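PDB 3I4P: transcriptional regulator, AsnC family from Agrobacterium tumefaciens str. C58, which probably binds specific DNA sequences through a winged helix-turn-helix domain and regulates transcription, as Lrp/AsnC-family proteins do. Local coordinates for residues A52-P56 against V57-T61; V109-D112 against I113-D117. All blocks are in the same frame, centred on the assembly; numbering follows the deposited sequence.

Contact 1 of 2, residues A52-P56 against V57-T61; sequences ALLDP and VKVNT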
loop_
_atom_site.group_PDB
_atom_site.type_symbol
_atom_site.label_atom_id
_atom_site.label_comp_id
_atom_site.label_asym_id
_atom_site.label_seq_id
_atom_site.Cartn_x
_atom_site.Cartn_y
_atom_site.Cartn_z
ATOM N N ALA A 52 28.631 -28.579 8.862
ATOM C CA ALA A 52 29.122 -28.238 7.535
ATOM C C ALA A 52 28.101 -27.299 6.887
ATOM O O ALA A 52 26.852 -27.477 6.996
ATOM C CB ALA A 52 29.336 -29.503 6.677
ATOM N N LEU A 53 28.631 -26.283 6.230
ATOM C CA LEU A 53 27.820 -25.341 5.465
ATOM C C LEU A 53 28.109 -25.649 4.012
ATOM O O LEU A 53 29.268 -25.749 3.612
ATOM C CB LEU A 53 28.227 -23.899 5.777
ATOM C CG LEU A 53 27.972 -23.398 7.187
ATOM C CD1 LEU A 53 28.210 -21.832 7.279
ATOM C CD2 LEU A 53 26.561 -23.779 7.622
ATOM N N LEU A 54 27.063 -25.798 3.219
ATOM C CA LEU A 54 27.255 -26.148 1.828
ATOM C C LEU A 54 27.009 -24.961 0.937
ATOM O O LEU A 54 26.365 -23.993 1.340
ATOM C CB LEU A 54 26.308 -27.286 1.451
ATOM C CG LEU A 54 26.303 -28.484 2.389
ATOM C CD1 LEU A 54 25.315 -29.484 1.832
ATOM C CD2 LEU A 54 27.705 -29.053 2.554
ATOM N N ASP A 55 27.505 -25.080 -0.291
ATOM C CA ASP A 55 27.366 -24.066 -1.322
ATOM C C ASP A 55 26.022 -24.295 -2.021
ATOM O O ASP A 55 25.806 -25.342 -2.616
ATOM C CB ASP A 55 28.533 -24.168 -2.299
ATOM C CG ASP A 55 28.561 -23.039 -3.330
ATOM O OD1 ASP A 55 27.504 -22.533 -3.720
ATOM O OD2 ASP A 55 29.658 -22.686 -3.810
ATOM N N PRO A 56 25.105 -23.313 -1.934
ATOM C CA PRO A 56 23.770 -23.469 -2.531
ATOM C C PRO A 56 23.791 -23.634 -4.060
ATOM O O PRO A 56 22.963 -24.368 -4.614
ATOM C CB PRO A 56 23.056 -22.178 -2.134
ATOM C CG PRO A 56 24.151 -21.208 -1.742
ATOM C CD PRO A 56 25.256 -22.034 -1.198
ATOM N N VAL A 57 24.737 -22.968 -4.727
ATOM C CA VAL A 57 24.918 -23.150 -6.176
ATOM C C VAL A 57 25.299 -24.606 -6.502
ATOM O O VAL A 57 24.833 -25.149 -7.480
ATOM C CB VAL A 57 25.948 -22.145 -6.757
ATOM C CG1 VAL A 57 26.303 -22.486 -8.187
ATOM C CG2 VAL A 57 25.406 -20.705 -6.621
ATOM N N LYS A 58 26.101 -25.249 -5.652
ATOM C CA LYS A 58 26.558 -26.605 -5.906
ATOM C C LYS A 58 25.579 -27.681 -5.473
ATOM O O LYS A 58 25.652 -28.778 -5.954
ATOM C CB LYS A 58 27.938 -26.854 -5.270
ATOM C CG LYS A 58 29.063 -26.174 -6.041
ATOM C CD LYS A 58 30.378 -26.142 -5.253
ATOM C CE LYS A 58 31.354 -25.107 -5.811
ATOM N NZ LYS A 58 31.560 -25.274 -7.275
ATOM N N VAL A 59 24.639 -27.400 -4.590
ATOM C CA VAL A 59 23.605 -28.416 -4.277
ATOM C C VAL A 59 22.271 -28.079 -4.957
ATOM O O VAL A 59 21.232 -28.640 -4.629
ATOM C CB VAL A 59 23.456 -28.659 -2.745
ATOM C CG1 VAL A 59 24.740 -29.229 -2.195
ATOM C CG2 VAL A 59 22.981 -27.372 -1.998
ATOM N N ASN A 60 22.315 -27.162 -5.912
ATOM C CA ASN A 60 21.142 -26.812 -6.746
ATOM C C ASN A 60 19.965 -26.187 -5.977
ATOM O O ASN A 60 18.797 -26.478 -6.244
ATOM C CB ASN A 60 20.687 -28.032 -7.579
ATOM C CG ASN A 60 19.820 -27.641 -8.769
ATOM O OD1 ASN A 60 19.944 -26.538 -9.319
ATOM N ND2 ASN A 60 18.927 -28.544 -9.167
ATOM N N THR A 61 20.287 -25.317 -5.037
ATOM C CA THR A 61 19.279 -24.541 -4.303
ATOM C C THR A 61 19.609 -23.038 -4.341
ATOM O O THR A 61 19.584 -22.356 -3.298
ATOM C CB THR A 61 19.180 -25.026 -2.858
ATOM O OG1 THR A 61 20.377 -24.683 -2.179
ATOM C CG2 THR A 61 19.002 -26.541 -2.808
#
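A chi1 of -173° turns the carboxylate of Asp55 away from its own backbone N and forward along the chain, where OD1 reaches Val57 N. This bond, 3.0 Å between Asp55 OD1 and Val57 N, is bent and weak, but it closes an Asx turn with Pro56 at its centre. The side chains of Asp55 and Val57 then lie side by side and point the same way, CB of Val57 passing 3.4 Å from Asp55 OD1.

The main-chain oxygen of Asp55 serves a second turn. It accepts from Val59 N at 3.1 Å, the donor approaching nearly in line with the carbonyl, and more weakly from Lys58 N. The Lys58 chain passes across the carboxylate at a slant, its CE 3.6 Å from Asp55 OD2. A bend at its last torsion keeps NZ 4.7 Å from Asp55 OD2, so the charges probably attract each other without forming a salt bridge. One step further on, Asn60 adopts a left-handed backbone (phi 64°), and the next amide, Thr61 N, bonds to Pro56 O at 2.9 Å, nearly straight at 161°. This six-residue closure is a pi-turn. Leu54 and Val59 add the apolar part, meeting at about a right angle, CD1 of Leu54 lying 4.1 Å from Val59 CG1.

The turns follow directly on the end of strand 47-54, in the connection to strand 63-70, on the path from the DNA-binding part to the Lrp/AsnC ligand-binding domain. Strand 47-54 pairs antiparallel with a strand of the second subunit, whose Arg48 binds Leu54 O. Leu147 of that subunit packs on Val59, and its Tyr151 O receives a hydrogen bond from Asn60 ND2, so the turn is built into the subunit interface.

Contact 2 of 2, residues V109-D112 against I113-D117; sequences VVPD and IAAYD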
loop_
_atom_site.group_PDB
_atom_site.type_symbol
_atom_site.label_atom_id
_atom_site.label_comp_id
_atom_site.label_asym_id
_atom_site.label_seq_id
_atom_site.Cartn_x
_atom_site.Cartn_y
_atom_site.Cartn_z
ATOM N N VAL A 109 14.484 -21.811 -0.100
ATOM C CA VAL A 109 15.515 -22.026 -1.139
ATOM C C VAL A 109 15.099 -23.199 -2.087
ATOM O O VAL A 109 14.588 -24.250 -1.656
ATOM C CB VAL A 109 16.943 -22.211 -0.518
ATOM C CG1 VAL A 109 17.367 -20.924 0.301
ATOM C CG2 VAL A 109 16.984 -23.423 0.363
ATOM N N VAL A 110 15.329 -22.968 -3.383
ATOM C CA VAL A 110 14.929 -23.852 -4.474
ATOM C C VAL A 110 15.891 -23.556 -5.648
ATOM O O VAL A 110 16.588 -22.526 -5.634
ATOM C CB VAL A 110 13.426 -23.630 -4.899
ATOM C CG1 VAL A 110 12.457 -24.181 -3.842
ATOM C CG2 VAL A 110 13.129 -22.162 -5.205
ATOM N N PRO A 111 15.935 -24.448 -6.671
ATOM C CA PRO A 111 16.781 -24.172 -7.863
ATOM C C PRO A 111 16.229 -23.103 -8.814
ATOM O O PRO A 111 17.009 -22.402 -9.475
ATOM C CB PRO A 111 16.841 -25.525 -8.582
ATOM C CG PRO A 111 15.609 -26.263 -8.095
ATOM C CD PRO A 111 15.432 -25.832 -6.667
ATOM N N ASP A 112 14.907 -22.985 -8.888
ATOM C CA ASP A 112 14.269 -22.145 -9.920
ATOM C C ASP A 112 12.806 -21.823 -9.589
ATOM O O ASP A 112 12.262 -22.354 -8.617
ATOM C CB ASP A 112 14.395 -22.783 -11.320
ATOM C CG ASP A 112 13.904 -24.240 -11.381
ATOM O OD1 ASP A 112 12.969 -24.634 -10.647
ATOM O OD2 ASP A 112 14.469 -25.001 -12.210
ATOM N N ILE A 113 12.194 -20.952 -10.400
ATOM C CA ILE A 113 10.795 -20.566 -10.258
ATOM C C ILE A 113 9.859 -21.789 -10.281
ATOM O O ILE A 113 8.982 -21.899 -9.439
ATOM C CB ILE A 113 10.386 -19.489 -11.346
ATOM C CG1 ILE A 113 10.910 -18.117 -10.954
ATOM C CG2 ILE A 113 8.880 -19.401 -11.577
ATOM C CD1 ILE A 113 10.897 -17.103 -12.153
ATOM N N ALA A 114 10.056 -22.712 -11.215
ATOM C CA ALA A 114 9.201 -23.907 -11.295
ATOM C C ALA A 114 9.270 -24.747 -10.008
ATOM O O ALA A 114 8.231 -25.179 -9.522
ATOM C CB ALA A 114 9.522 -24.758 -12.540
ATOM N N ALA A 115 10.479 -24.948 -9.458
ATOM C CA ALA A 115 10.656 -25.644 -8.170
ATOM C C ALA A 115 9.924 -24.879 -7.049
ATOM O O ALA A 115 9.395 -25.473 -6.141
ATOM C CB ALA A 115 12.154 -25.802 -7.807
ATOM N N TYR A 116 9.905 -23.554 -7.124
ATOM C CA TYR A 116 9.184 -22.752 -6.140
ATOM C C TYR A 116 7.717 -22.939 -6.273
ATOM O O TYR A 116 7.037 -23.118 -5.269
ATOM C CB TYR A 116 9.465 -21.239 -6.205
ATOM C CG TYR A 116 8.643 -20.515 -5.159
ATOM C CD1 TYR A 116 8.961 -20.642 -3.807
ATOM C CD2 TYR A 116 7.530 -19.750 -5.501
ATOM C CE1 TYR A 116 8.207 -20.011 -2.821
ATOM C CE2 TYR A 116 6.774 -19.099 -4.507
ATOM C CZ TYR A 116 7.131 -19.255 -3.185
ATOM O OH TYR A 116 6.435 -18.675 -2.192
ATOM N N ASP A 117 7.224 -22.818 -7.501
ATOM C CA ASP A 117 5.812 -23.112 -7.786
ATOM C C ASP A 117 5.365 -24.467 -7.189
ATOM O O ASP A 117 4.374 -24.514 -6.483
ATOM C CB ASP A 117 5.525 -23.038 -9.280
ATOM C CG ASP A 117 4.027 -23.064 -9.593
ATOM O OD1 ASP A 117 3.219 -22.486 -8.838
ATOM O OD2 ASP A 117 3.643 -23.672 -10.605
#
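Tyr116 N donates to Asp112 O at 3.0 Å, closing the first turn of helix 113-126 on an N-cap residue whose backbone is still extended. The side chain of Asp112 supplies the second bond. Its CG sits between the backbone N and the carbonyl carbon (chi1 53°), which folds the carboxylate back over the start of the helix. There OD1 takes the N-H of Ala115 at 2.8 Å. The bond is fairly straight (158°), and the donor comes in nearly along the C-O axis of Asp112 OD1. CB of Ala115 follows its amide to the same oxygen, 3.2 Å from Asp112 OD1.

The methyl group of Ala115 is also the meeting point of the apolar side chains. The ring of Pro111 presses CG and CD against it, and the 3.5 Å between Pro111 CD and Ala115 CB is closer than usual for two carbons. Val110, the last residue of strand 104-110, brings its CB to 3.8 Å from Ala115 CB. Its CG2 turns to the next residue along the helix and touches Tyr116 CB at 3.9 Å. The Tyr116 ring itself leads off toward the sheet, where it meets Phe136 edge-to-face and its OH bonds to Ser134 OG. Tyr151 of the second subunit packs on Val110, Pro111 and Ala115.

Strand 104-110 is thus joined to helix 113-126 in the second half of the ferredoxin-like domain by a sharp corner with a polar cap and an apolar lining. The cap gives a side-chain acceptor to a first-turn amide, whose i-4 carbonyl lies before the helix, and the partial positive charge of the helix start would probably favour the ionised carboxylate of Asp112.

Contacts 1 and 2 both follow the end of a strand, and in each an aspartate carboxylate accepts a backbone amide just downstream. In contact 1 that bond is weak and the chain coils on into a loop. In contact 2 it is short, and a regular helix follows. Apolar packing across contact 1 is a single Leu54-Val59 pair, whereas in contact 2 Val110 and Pro111 both meet the helix, and Val110, Pro111, Ile113 and Tyr116 are buried. Each has exposed residues too, so neither is wholly core. The two meet directly, Asn60 O lying 3.2 Å from Pro111 CB, and Tyr151 of the second subunit reaches both, bonding with contact 1 and packing on contact 2.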